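Local atomic coordinates of STIL N-terminal domain-containing protein (PDB entry 5OI9), a protein that is the N-terminal domain of a STIL-family protein that probably acts in centriole assembly, as STIL does by binding CEP85 to support PLK4 activation. Residues 47-52 / 331-336; 54-59 / 174-179; 66-71 / 121-126; 72-77 / 115-120. All coordinates share one frame; numbering follows the deposited sequence.

Contact 1: 47-52 / 331-336; sequences CLRLAQ and IFMEKV
With CG anti to the backbone N (chi1 -178°), Arg49 runs straight out from helix 45-61 as far as CD, and a bend at chi3 (-68°) then turns its guanidinium to the end of segment 331-336. Met333, a selenomethionine, starts with CG beside its backbone N and bends at chi3 as well, so the two side chains slide past each other in opposite directions. The selenium SE of Met333 lies 4.0 Å from Arg49 CB, and Met333 CE is also 4.0 Å from Arg49 CA. SE also stands over one face of the guanidinium, toward its rim, while Arg49 NH2 comes within 3.7 Å of Met333 CB.

At the tip, the end-on pair of nitrogens grips a single acceptor. Arg49 NH1 donates to Glu334 O at 2.9 Å, nearly along the C=O axis, and Arg49 NH2 donates to Glu334 O at 3.1 Å, in the carbonyl plane and on a lone pair. The oxygen sits close to the guanidinium plane, and both N-H bonds are moderately bent. Arg49 NE is held by a salt bridge to Glu45, one helical turn earlier; together these bonds would fix the rotation of the group and share out its positive charge. Two residues back along the strand from Met333, Ile331 CD1 meets Leu48 CD1 loosely, 4.4 Å away. The segment axes pass 10.7 Å apart at 76°: a helix packed steeply across a strand of a mixed beta sheet, with Ile331 and Met333 turned to the helix.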
# COMPACT_ATOMS: atom_id res chain seq x y z
N CYS A 47 22.05 -0.13 -4.44
CA CYS A 47 21.55 0.80 -3.43
C CYS A 47 21.96 0.37 -2.03
O CYS A 47 22.22 1.22 -1.18
CB CYS A 47 20.03 0.98 -3.55
SG CYS A 47 18.95 -0.35 -2.94
N LEU A 48 22.08 -0.94 -1.79
CA LEU A 48 22.66 -1.41 -0.54
C LEU A 48 24.12 -1.00 -0.43
O LEU A 48 24.59 -0.64 0.66
CB LEU A 48 22.53 -2.93 -0.42
CG LEU A 48 21.12 -3.50 -0.20
CD1 LEU A 48 21.14 -5.02 -0.27
CD2 LEU A 48 20.56 -3.03 1.13
N ARG A 49 24.87 -1.06 -1.54
CA ARG A 49 26.27 -0.65 -1.51
C ARG A 49 26.39 0.84 -1.21
O ARG A 49 27.27 1.26 -0.44
CB ARG A 49 26.95 -1.00 -2.83
CG ARG A 49 28.43 -0.65 -2.87
CD ARG A 49 29.06 -0.97 -4.22
NE ARG A 49 29.11 -2.41 -4.48
CZ ARG A 49 30.11 -3.20 -4.11
NH1 ARG A 49 31.15 -2.70 -3.46
NH2 ARG A 49 30.07 -4.49 -4.39
N LEU A 50 25.53 1.67 -1.81
CA LEU A 50 25.53 3.09 -1.51
C LEU A 50 25.14 3.35 -0.06
O LEU A 50 25.72 4.21 0.61
CB LEU A 50 24.58 3.84 -2.45
CG LEU A 50 24.93 3.86 -3.94
CD1 LEU A 50 23.80 4.49 -4.73
CD2 LEU A 50 26.23 4.62 -4.17
N ALA A 51 24.15 2.61 0.45
CA ALA A 51 23.74 2.76 1.84
C ALA A 51 24.88 2.42 2.79
O ALA A 51 25.17 3.16 3.74
CB ALA A 51 22.52 1.89 2.14
N GLN A 52 25.55 1.29 2.54
CA GLN A 52 26.67 0.90 3.40
C GLN A 52 27.84 1.86 3.25
O GLN A 52 28.51 2.19 4.24
CB GLN A 52 27.10 -0.53 3.07
CG GLN A 52 28.11 -1.13 4.05
CD GLN A 52 29.52 -0.65 3.80
OE1 GLN A 52 29.92 -0.43 2.65
NE2 GLN A 52 30.29 -0.48 4.87
N ILE A 331 23.95 -10.85 2.44
CA ILE A 331 24.60 -10.56 1.17
C ILE A 331 26.08 -10.30 1.44
O ILE A 331 26.43 -9.70 2.46
CB ILE A 331 23.95 -9.38 0.43
CG1 ILE A 331 24.58 -9.20 -0.96
CG2 ILE A 331 24.06 -8.09 1.24
CD1 ILE A 331 23.97 -8.07 -1.76
N PHE A 332 26.94 -10.79 0.56
CA PHE A 332 28.38 -10.61 0.67
C PHE A 332 28.87 -9.88 -0.56
O PHE A 332 28.65 -10.34 -1.69
CB PHE A 332 29.09 -11.96 0.84
CG PHE A 332 28.64 -12.72 2.06
CD1 PHE A 332 29.25 -12.52 3.28
CD2 PHE A 332 27.60 -13.63 1.97
CE1 PHE A 332 28.83 -13.21 4.40
CE2 PHE A 332 27.18 -14.33 3.09
CZ PHE A 332 27.79 -14.12 4.31
N MSE A 333 29.51 -8.73 -0.36
CA MSE A 333 29.92 -7.88 -1.46
C MSE A 333 31.43 -7.71 -1.52
O MSE A 333 32.08 -7.48 -0.50
CB MSE A 333 29.28 -6.50 -1.35
CG MSE A 333 27.77 -6.51 -1.24
SE MSE A 333 27.12 -4.70 -1.42
CE MSE A 333 27.91 -3.90 0.16
N GLU A 334 31.97 -7.79 -2.73
CA GLU A 334 33.36 -7.43 -2.94
C GLU A 334 33.57 -5.95 -2.65
O GLU A 334 32.67 -5.13 -2.81
CB GLU A 334 33.79 -7.75 -4.38
CG GLU A 334 33.75 -9.23 -4.73
CD GLU A 334 34.90 -10.00 -4.12
OE1 GLU A 334 35.99 -9.41 -3.96
OE2 GLU A 334 34.71 -11.19 -3.80
N LYS A 335 34.79 -5.62 -2.20
CA LYS A 335 35.16 -4.23 -2.00
C LYS A 335 34.96 -3.42 -3.28
O LYS A 335 34.40 -2.32 -3.26
CB LYS A 335 36.61 -4.14 -1.54
CG LYS A 335 36.84 -4.67 -0.14
CD LYS A 335 36.16 -3.78 0.87
CE LYS A 335 36.96 -3.74 2.16
NZ LYS A 335 38.39 -3.43 1.91
N VAL A 336 35.40 -3.97 -4.41
CA VAL A 336 35.30 -3.30 -5.69
C VAL A 336 33.95 -3.64 -6.31
O VAL A 336 33.62 -4.82 -6.49
CB VAL A 336 36.45 -3.71 -6.62
CG1 VAL A 336 36.34 -3.00 -7.95
CG2 VAL A 336 37.79 -3.40 -5.96

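Contact 2: 54-59 / 174-179; sequences SAYQLH and YYVDSD
Tyr56 and Tyr174 cross at about a right angle. CG of Tyr174 takes the crowded position between the backbone N and the carbonyl carbon (chi1 69°), which sends the ring up from strand 167-176 to the helix. Tyr56, with CG anti to its backbone N, brings CD1 to the edge of the Tyr174 ring, in its plane, 3.8 Å from Tyr174 CE2. Over one face of the Tyr56 ring stands Val176: its CG2 is 4.2 Å from the ring centroid and only 8° off the normal, a well-centred CH-pi contact.

The phenol tip of Tyr174 reaches under the helix backbone. Ala55 CB touches Tyr174 CZ at 4.1 Å, and His59 CB, one turn on, lies 4.1 Å from Tyr174 OH. Ala55 O, which accepts from His59 N within the helix, lies 3.5 Å from Tyr174 OH. On the strand side, Met124 and Leu126 also pack against Tyr174. Just past Val176, the chain reverses toward strand 180-192 through an Asx turn in which Asp177 OD1 accepts from Asp179 N. Helix and strand thus adhere here by dispersion and CH-pi forces between aromatic and aliphatic groups, with no hydrogen bond between the two segments.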
# COMPACT_ATOMS: atom_id res chain seq x y z
N SER A 54 27.74 5.13 2.50
CA SER A 54 27.43 6.34 3.25
C SER A 54 27.50 6.10 4.75
O SER A 54 27.99 6.95 5.50
CB SER A 54 26.05 6.85 2.85
OG SER A 54 25.95 6.98 1.44
N ALA A 55 27.01 4.94 5.20
CA ALA A 55 27.01 4.64 6.63
C ALA A 55 28.43 4.50 7.16
O ALA A 55 28.73 4.96 8.27
CB ALA A 55 26.21 3.37 6.90
N TYR A 56 29.32 3.86 6.39
CA TYR A 56 30.65 3.56 6.90
C TYR A 56 31.51 4.82 7.00
O TYR A 56 32.32 4.95 7.92
CB TYR A 56 31.33 2.52 6.00
CG TYR A 56 32.59 1.96 6.60
CD1 TYR A 56 32.57 1.32 7.84
CD2 TYR A 56 33.81 2.05 5.93
CE1 TYR A 56 33.73 0.80 8.39
CE2 TYR A 56 34.97 1.53 6.48
CZ TYR A 56 34.92 0.91 7.71
OH TYR A 56 36.07 0.39 8.27
N GLN A 57 31.34 5.75 6.06
CA GLN A 57 32.08 7.01 6.15
C GLN A 57 31.71 7.77 7.42
O GLN A 57 32.58 8.22 8.16
CB GLN A 57 31.80 7.87 4.91
CG GLN A 57 32.43 7.34 3.63
CD GLN A 57 32.55 8.40 2.55
OE1 GLN A 57 31.78 9.37 2.53
NE2 GLN A 57 33.51 8.23 1.65
N LEU A 58 30.41 7.90 7.69
CA LEU A 58 29.96 8.61 8.88
C LEU A 58 30.51 7.96 10.15
O LEU A 58 31.01 8.66 11.04
CB LEU A 58 28.43 8.66 8.92
CG LEU A 58 27.76 9.62 7.93
CD1 LEU A 58 26.30 9.25 7.76
CD2 LEU A 58 27.90 11.05 8.41
N HIS A 59 30.43 6.64 10.25
CA HIS A 59 30.85 5.98 11.49
C HIS A 59 32.35 6.10 11.74
O HIS A 59 32.78 5.95 12.89
CB HIS A 59 30.44 4.50 11.46
CG HIS A 59 30.68 3.79 12.75
ND1 HIS A 59 31.93 3.33 13.13
CD2 HIS A 59 29.84 3.45 13.76
CE1 HIS A 59 31.84 2.74 14.31
NE2 HIS A 59 30.59 2.80 14.71
N TYR A 174 25.90 -4.41 9.09
CA TYR A 174 26.98 -4.57 8.14
C TYR A 174 28.32 -4.70 8.86
O TYR A 174 28.47 -4.33 10.03
CB TYR A 174 27.04 -3.41 7.14
CG TYR A 174 27.46 -2.08 7.73
CD1 TYR A 174 26.56 -1.30 8.44
CD2 TYR A 174 28.75 -1.60 7.57
CE1 TYR A 174 26.93 -0.09 8.98
CE2 TYR A 174 29.14 -0.38 8.10
CZ TYR A 174 28.22 0.37 8.81
OH TYR A 174 28.60 1.58 9.34
N TYR A 175 29.30 -5.23 8.13
CA TYR A 175 30.65 -5.38 8.62
C TYR A 175 31.62 -5.26 7.45
O TYR A 175 31.33 -5.76 6.36
CB TYR A 175 30.85 -6.72 9.34
CG TYR A 175 32.16 -6.82 10.10
CD1 TYR A 175 32.30 -6.25 11.36
CD2 TYR A 175 33.24 -7.50 9.55
CE1 TYR A 175 33.49 -6.35 12.05
CE2 TYR A 175 34.44 -7.59 10.24
CZ TYR A 175 34.56 -7.02 11.49
OH TYR A 175 35.74 -7.11 12.19
N VAL A 176 32.74 -4.60 7.68
CA VAL A 176 33.79 -4.44 6.68
C VAL A 176 35.07 -5.05 7.23
O VAL A 176 35.49 -4.73 8.34
CB VAL A 176 34.02 -2.96 6.32
CG1 VAL A 176 35.17 -2.82 5.33
CG2 VAL A 176 32.76 -2.35 5.74
N ASP A 177 35.67 -5.95 6.45
CA ASP A 177 37.01 -6.43 6.73
C ASP A 177 37.87 -6.25 5.49
O ASP A 177 37.45 -5.58 4.54
CB ASP A 177 37.00 -7.90 7.18
CG ASP A 177 36.17 -8.78 6.28
OD1 ASP A 177 36.47 -8.84 5.06
OD2 ASP A 177 35.22 -9.42 6.78
N SER A 178 39.07 -6.84 5.47
CA SER A 178 39.97 -6.63 4.35
C SER A 178 39.43 -7.23 3.06
O SER A 178 39.78 -6.77 1.97
CB SER A 178 41.35 -7.21 4.67
OG SER A 178 41.89 -6.63 5.85
N ASP A 179 38.58 -8.26 3.16
CA ASP A 179 38.16 -9.02 1.99
C ASP A 179 36.86 -8.53 1.38
O ASP A 179 36.75 -8.40 0.16
CB ASP A 179 38.02 -10.50 2.35
CG ASP A 179 39.31 -11.11 2.85
OD1 ASP A 179 40.38 -10.65 2.41
OD2 ASP A 179 39.25 -12.05 3.67

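Contact 3: 66-71 / 121-126; sequences KRIQKF and PLSMQL
Two pairs of backbone bonds join these strands. Gln69 N donates to Met124 O at 2.8 Å, nearly along the C=O axis, and Gln69 O takes the returning bond from Met124 N. Phe71 N gives an almost straight bond to Leu122 O, 2.7 Å long; Leu122 N answers to Phe71 O from well above the carbonyl plane. Between them, at the non-hydrogen-bonded pair, Lys70 NZ folds back over a bend at chi2 and donates to Ser123 OG at 3.0 Å. Past the last paired residues a water takes over, donating to Arg67 O and accepting from Leu126 N at 2.9 Å.

Other close polar atoms are not bonded. Gln69 OE1 comes within 2.7 Å of Met124 O, two acceptors as modelled, and Gln125 OE1 meets the poorly ordered guanidinium of Arg67 at an unsuitable angle. On the face turned to helix 45-61, the selenium SE of Met124, a selenomethionine, lies at the edge of the Phe71 ring, 5.1 Å from its centroid, a Met-aromatic contact; Phe71 also meets Phe92 edge-to-face. Gln125 turns its backbone to strand 167-176 instead. This is a regular antiparallel pairing within a mixed sheet, whose strand 118-126 runs parallel to its other neighbour.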
# COMPACT_ATOMS: atom_id res chain seq x y z
N LYS A 66 25.40 8.56 15.38
CA LYS A 66 24.67 7.64 16.23
C LYS A 66 25.06 6.21 15.87
O LYS A 66 25.39 5.91 14.72
CB LYS A 66 23.16 7.83 16.06
CG LYS A 66 22.64 9.15 16.61
CD LYS A 66 21.14 9.28 16.36
CE LYS A 66 20.46 10.00 17.51
NZ LYS A 66 20.60 9.25 18.78
N ARG A 67 25.05 5.33 16.87
CA ARG A 67 25.44 3.95 16.63
C ARG A 67 24.58 3.31 15.54
O ARG A 67 25.07 2.52 14.72
CB ARG A 67 25.36 3.14 17.92
CG ARG A 67 26.02 1.78 17.85
CD ARG A 67 25.97 1.08 19.20
NE ARG A 67 24.63 1.16 19.78
CZ ARG A 67 23.63 0.34 19.47
NH1 ARG A 67 23.81 -0.62 18.57
NH2 ARG A 67 22.45 0.49 20.05
N ILE A 68 23.30 3.67 15.50
CA ILE A 68 22.38 3.23 14.45
C ILE A 68 22.08 4.42 13.57
O ILE A 68 21.45 5.39 14.00
CB ILE A 68 21.10 2.64 15.04
CG1 ILE A 68 21.43 1.43 15.92
CG2 ILE A 68 20.13 2.26 13.94
CD1 ILE A 68 20.22 0.77 16.53
N GLN A 69 22.53 4.37 12.32
CA GLN A 69 22.23 5.41 11.35
C GLN A 69 20.81 5.25 10.82
O GLN A 69 20.30 4.13 10.68
CB GLN A 69 23.23 5.39 10.20
CG GLN A 69 24.63 5.83 10.58
CD GLN A 69 25.58 4.67 10.78
OE1 GLN A 69 25.16 3.53 10.99
NE2 GLN A 69 26.88 4.94 10.69
N LYS A 70 20.18 6.38 10.51
CA LYS A 70 18.81 6.41 10.01
C LYS A 70 18.83 6.97 8.59
O LYS A 70 19.13 8.15 8.39
CB LYS A 70 17.92 7.27 10.91
CG LYS A 70 17.82 6.79 12.34
CD LYS A 70 17.05 5.48 12.44
CE LYS A 70 16.74 5.14 13.89
NZ LYS A 70 15.88 3.93 13.99
N PHE A 71 18.49 6.13 7.62
CA PHE A 71 18.40 6.56 6.23
C PHE A 71 17.06 6.18 5.63
O PHE A 71 16.16 5.73 6.35
CB PHE A 71 19.52 5.95 5.38
CG PHE A 71 20.90 6.25 5.87
CD1 PHE A 71 21.39 7.55 5.89
CD2 PHE A 71 21.74 5.22 6.30
CE1 PHE A 71 22.67 7.82 6.33
CE2 PHE A 71 23.02 5.49 6.74
CZ PHE A 71 23.49 6.79 6.76
N PRO A 121 11.98 3.35 5.69
CA PRO A 121 13.00 3.74 6.68
C PRO A 121 14.06 2.66 6.79
O PRO A 121 13.76 1.47 6.90
CB PRO A 121 12.19 3.88 7.98
CG PRO A 121 10.78 4.10 7.53
CD PRO A 121 10.63 3.30 6.27
N LEU A 122 15.32 3.09 6.75
CA LEU A 122 16.47 2.19 6.78
C LEU A 122 17.31 2.48 8.01
O LEU A 122 17.83 3.59 8.15
CB LEU A 122 17.31 2.33 5.51
CG LEU A 122 18.62 1.54 5.51
CD1 LEU A 122 18.35 0.05 5.60
CD2 LEU A 122 19.46 1.87 4.29
N SER A 123 17.42 1.50 8.89
CA SER A 123 18.29 1.57 10.06
C SER A 123 19.47 0.65 9.84
O SER A 123 19.29 -0.54 9.55
CB SER A 123 17.54 1.18 11.34
OG SER A 123 16.60 2.17 11.70
N MSE A 124 20.68 1.19 9.96
CA MSE A 124 21.84 0.32 9.87
C MSE A 124 22.92 0.64 10.89
O MSE A 124 23.09 1.78 11.31
CB MSE A 124 22.43 0.36 8.46
CG MSE A 124 22.69 1.71 7.86
SE MSE A 124 22.98 1.46 5.94
CE MSE A 124 24.13 -0.11 6.01
N GLN A 125 23.62 -0.41 11.31
CA GLN A 125 24.65 -0.31 12.34
C GLN A 125 25.79 -1.26 12.00
O GLN A 125 25.58 -2.34 11.45
CB GLN A 125 24.09 -0.64 13.73
CG GLN A 125 23.42 -2.01 13.82
CD GLN A 125 23.06 -2.39 15.24
OE1 GLN A 125 23.77 -2.04 16.19
NE2 GLN A 125 21.96 -3.11 15.40
N LEU A 126 27.00 -0.83 12.34
CA LEU A 126 28.18 -1.67 12.17
C LEU A 126 28.15 -2.80 13.19
O LEU A 126 27.99 -2.56 14.39
CB LEU A 126 29.44 -0.83 12.32
CG LEU A 126 30.80 -1.53 12.22
CD1 LEU A 126 31.04 -2.06 10.81
CD2 LEU A 126 31.92 -0.57 12.63
O HOH W 1 27.17 1.63 13.88

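Contact 4: 72-77 / 115-120; sequences FLLGSL and PGDVII
Backbone hydrogen bonds carry most of this antiparallel pairing. Leu73 N and Ile120 O (2.9 Å) form one bond of the first pair, returned from Ile120 N to Leu73 O; the next hydrogen-bonded pair links Gly75 with Val118. There Gly75 N donates to Val118 O on a lone pair, whereas Val118 N reaches Gly75 O at 2.7 Å from well above the carbonyl plane. CA-H...O contacts fill the gaps, such as Leu74 CA to Val118 O at 3.5 Å. Where direct pairing stops, a water accepts from Leu77 N at 2.7 Å and donates to Gly116 O.

The apolar contacts fall on both faces. On one, Leu74 and Ile119 lie side by side with Leu74 CD2 3.7 Å from Ile119 CD1, and Phe72 crosses Ile119 obliquely, its CD1 3.7 Å from Ile119 CG2. On the other, Ile120 CD1 swings over the backbone to within 3.8 Å of Gly75 N, using the room left by the missing side chain; its chi2 of 101° departs from a staggered value. Leu77 CB rests against Val118 CG2 on the same face.

Charge enters through buried Asp117. Its OD1 forms a salt bridge with Arg91 and its OD2 accepts from Ile114 N, while OD2 also borders Leu74 CD1.

Strand 69-79 is bonded along its other edge to strand 85-97, Phe72 stacks on His108, and Leu73 and Ile120 both pack on Ile170 of strand 167-176, so the pair occupies the interior of the sheet.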
# COMPACT_ATOMS: atom_id res chain seq x y z
N PHE A 72 16.92 6.35 4.32
CA PHE A 72 15.75 5.89 3.59
C PHE A 72 16.19 5.10 2.37
O PHE A 72 17.19 5.43 1.73
CB PHE A 72 14.85 7.06 3.14
CG PHE A 72 14.23 7.83 4.26
CD1 PHE A 72 13.11 7.33 4.92
CD2 PHE A 72 14.75 9.05 4.66
CE1 PHE A 72 12.53 8.04 5.96
CE2 PHE A 72 14.17 9.76 5.70
CZ PHE A 72 13.06 9.25 6.35
N LEU A 73 15.45 4.04 2.07
CA LEU A 73 15.46 3.43 0.75
C LEU A 73 14.19 3.85 0.03
O LEU A 73 13.14 4.06 0.65
CB LEU A 73 15.55 1.91 0.84
CG LEU A 73 16.86 1.34 1.41
CD1 LEU A 73 16.84 -0.18 1.40
CD2 LEU A 73 18.06 1.87 0.63
N LEU A 74 14.29 4.01 -1.29
CA LEU A 74 13.16 4.41 -2.11
C LEU A 74 12.85 3.31 -3.10
O LEU A 74 13.75 2.79 -3.76
CB LEU A 74 13.44 5.73 -2.84
CG LEU A 74 13.78 6.92 -1.95
CD1 LEU A 74 13.87 8.20 -2.77
CD2 LEU A 74 12.77 7.07 -0.82
N GLY A 75 11.57 2.95 -3.20
CA GLY A 75 11.14 1.89 -4.08
C GLY A 75 9.89 2.27 -4.85
O GLY A 75 9.34 3.36 -4.68
N SER A 76 9.46 1.35 -5.71
CA SER A 76 8.23 1.49 -6.46
C SER A 76 7.37 0.25 -6.23
O SER A 76 7.89 -0.85 -6.03
CB SER A 76 8.49 1.69 -7.96
OG SER A 76 9.18 0.57 -8.49
N LEU A 77 6.06 0.45 -6.27
CA LEU A 77 5.09 -0.63 -6.07
C LEU A 77 4.57 -1.09 -7.43
O LEU A 77 4.03 -0.28 -8.19
CB LEU A 77 3.95 -0.16 -5.17
CG LEU A 77 2.91 -1.20 -4.75
CD1 LEU A 77 2.45 -0.94 -3.32
CD2 LEU A 77 1.71 -1.18 -5.69
N PRO A 115 6.21 11.34 -6.50
CA PRO A 115 4.96 10.57 -6.52
C PRO A 115 5.19 9.17 -7.07
O PRO A 115 5.83 8.99 -8.11
CB PRO A 115 4.04 11.40 -7.42
CG PRO A 115 4.96 12.30 -8.20
CD PRO A 115 6.11 12.58 -7.28
N GLY A 116 4.67 8.18 -6.36
CA GLY A 116 4.93 6.79 -6.67
C GLY A 116 6.06 6.17 -5.86
O GLY A 116 6.36 4.99 -6.07
N ASP A 117 6.68 6.92 -4.96
CA ASP A 117 7.78 6.40 -4.17
C ASP A 117 7.25 5.65 -2.95
O ASP A 117 6.44 6.19 -2.18
CB ASP A 117 8.70 7.53 -3.71
CG ASP A 117 9.78 7.85 -4.73
OD1 ASP A 117 9.88 7.12 -5.73
OD2 ASP A 117 10.53 8.83 -4.51
N VAL A 118 7.71 4.42 -2.78
CA VAL A 118 7.58 3.72 -1.50
C VAL A 118 8.71 4.20 -0.60
O VAL A 118 9.89 4.11 -0.96
CB VAL A 118 7.63 2.20 -1.70
CG1 VAL A 118 7.57 1.49 -0.35
CG2 VAL A 118 6.49 1.74 -2.60
N ILE A 119 8.36 4.72 0.57
CA ILE A 119 9.34 5.21 1.53
C ILE A 119 9.64 4.10 2.53
O ILE A 119 8.75 3.66 3.27
CB ILE A 119 8.84 6.48 2.25
CG1 ILE A 119 8.36 7.52 1.23
CG2 ILE A 119 9.94 7.05 3.13
CD1 ILE A 119 9.46 8.08 0.36
N ILE A 120 10.88 3.64 2.54
CA ILE A 120 11.29 2.58 3.46
C ILE A 120 12.34 3.12 4.43
O ILE A 120 13.49 3.35 4.03
CB ILE A 120 11.84 1.36 2.70
CG1 ILE A 120 10.84 0.88 1.64
CG2 ILE A 120 12.16 0.23 3.67
CD1 ILE A 120 11.18 1.32 0.23
O HOH W 2 5.33 2.95 -7.01

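Helix 45-61 unites contacts 1 and 2, whose centres lie 9 Å apart; they meet where Gln52 NE2 of contact 1 lies 3.2 Å from Val176 CG2 and 3.3 Å from Tyr174 CD2 of contact 2. Contacts 3 and 4 are successive parts of one strand pair, 69-79 with 118-126, their centres 18 Å apart, joined where Leu122 CD2 meets Leu73 CG at 3.9 Å. The helix lies over the sheet end made by contact 3: Ala51 CB touches Leu122 CD2 at 3.7 Å. Neighbouring strands link contacts 2 and 3, Met124 CE reaching Tyr174 CD1 at 3.6 Å. Contact 4 lies nearest the chain's centre, about 11 Å from its own centre.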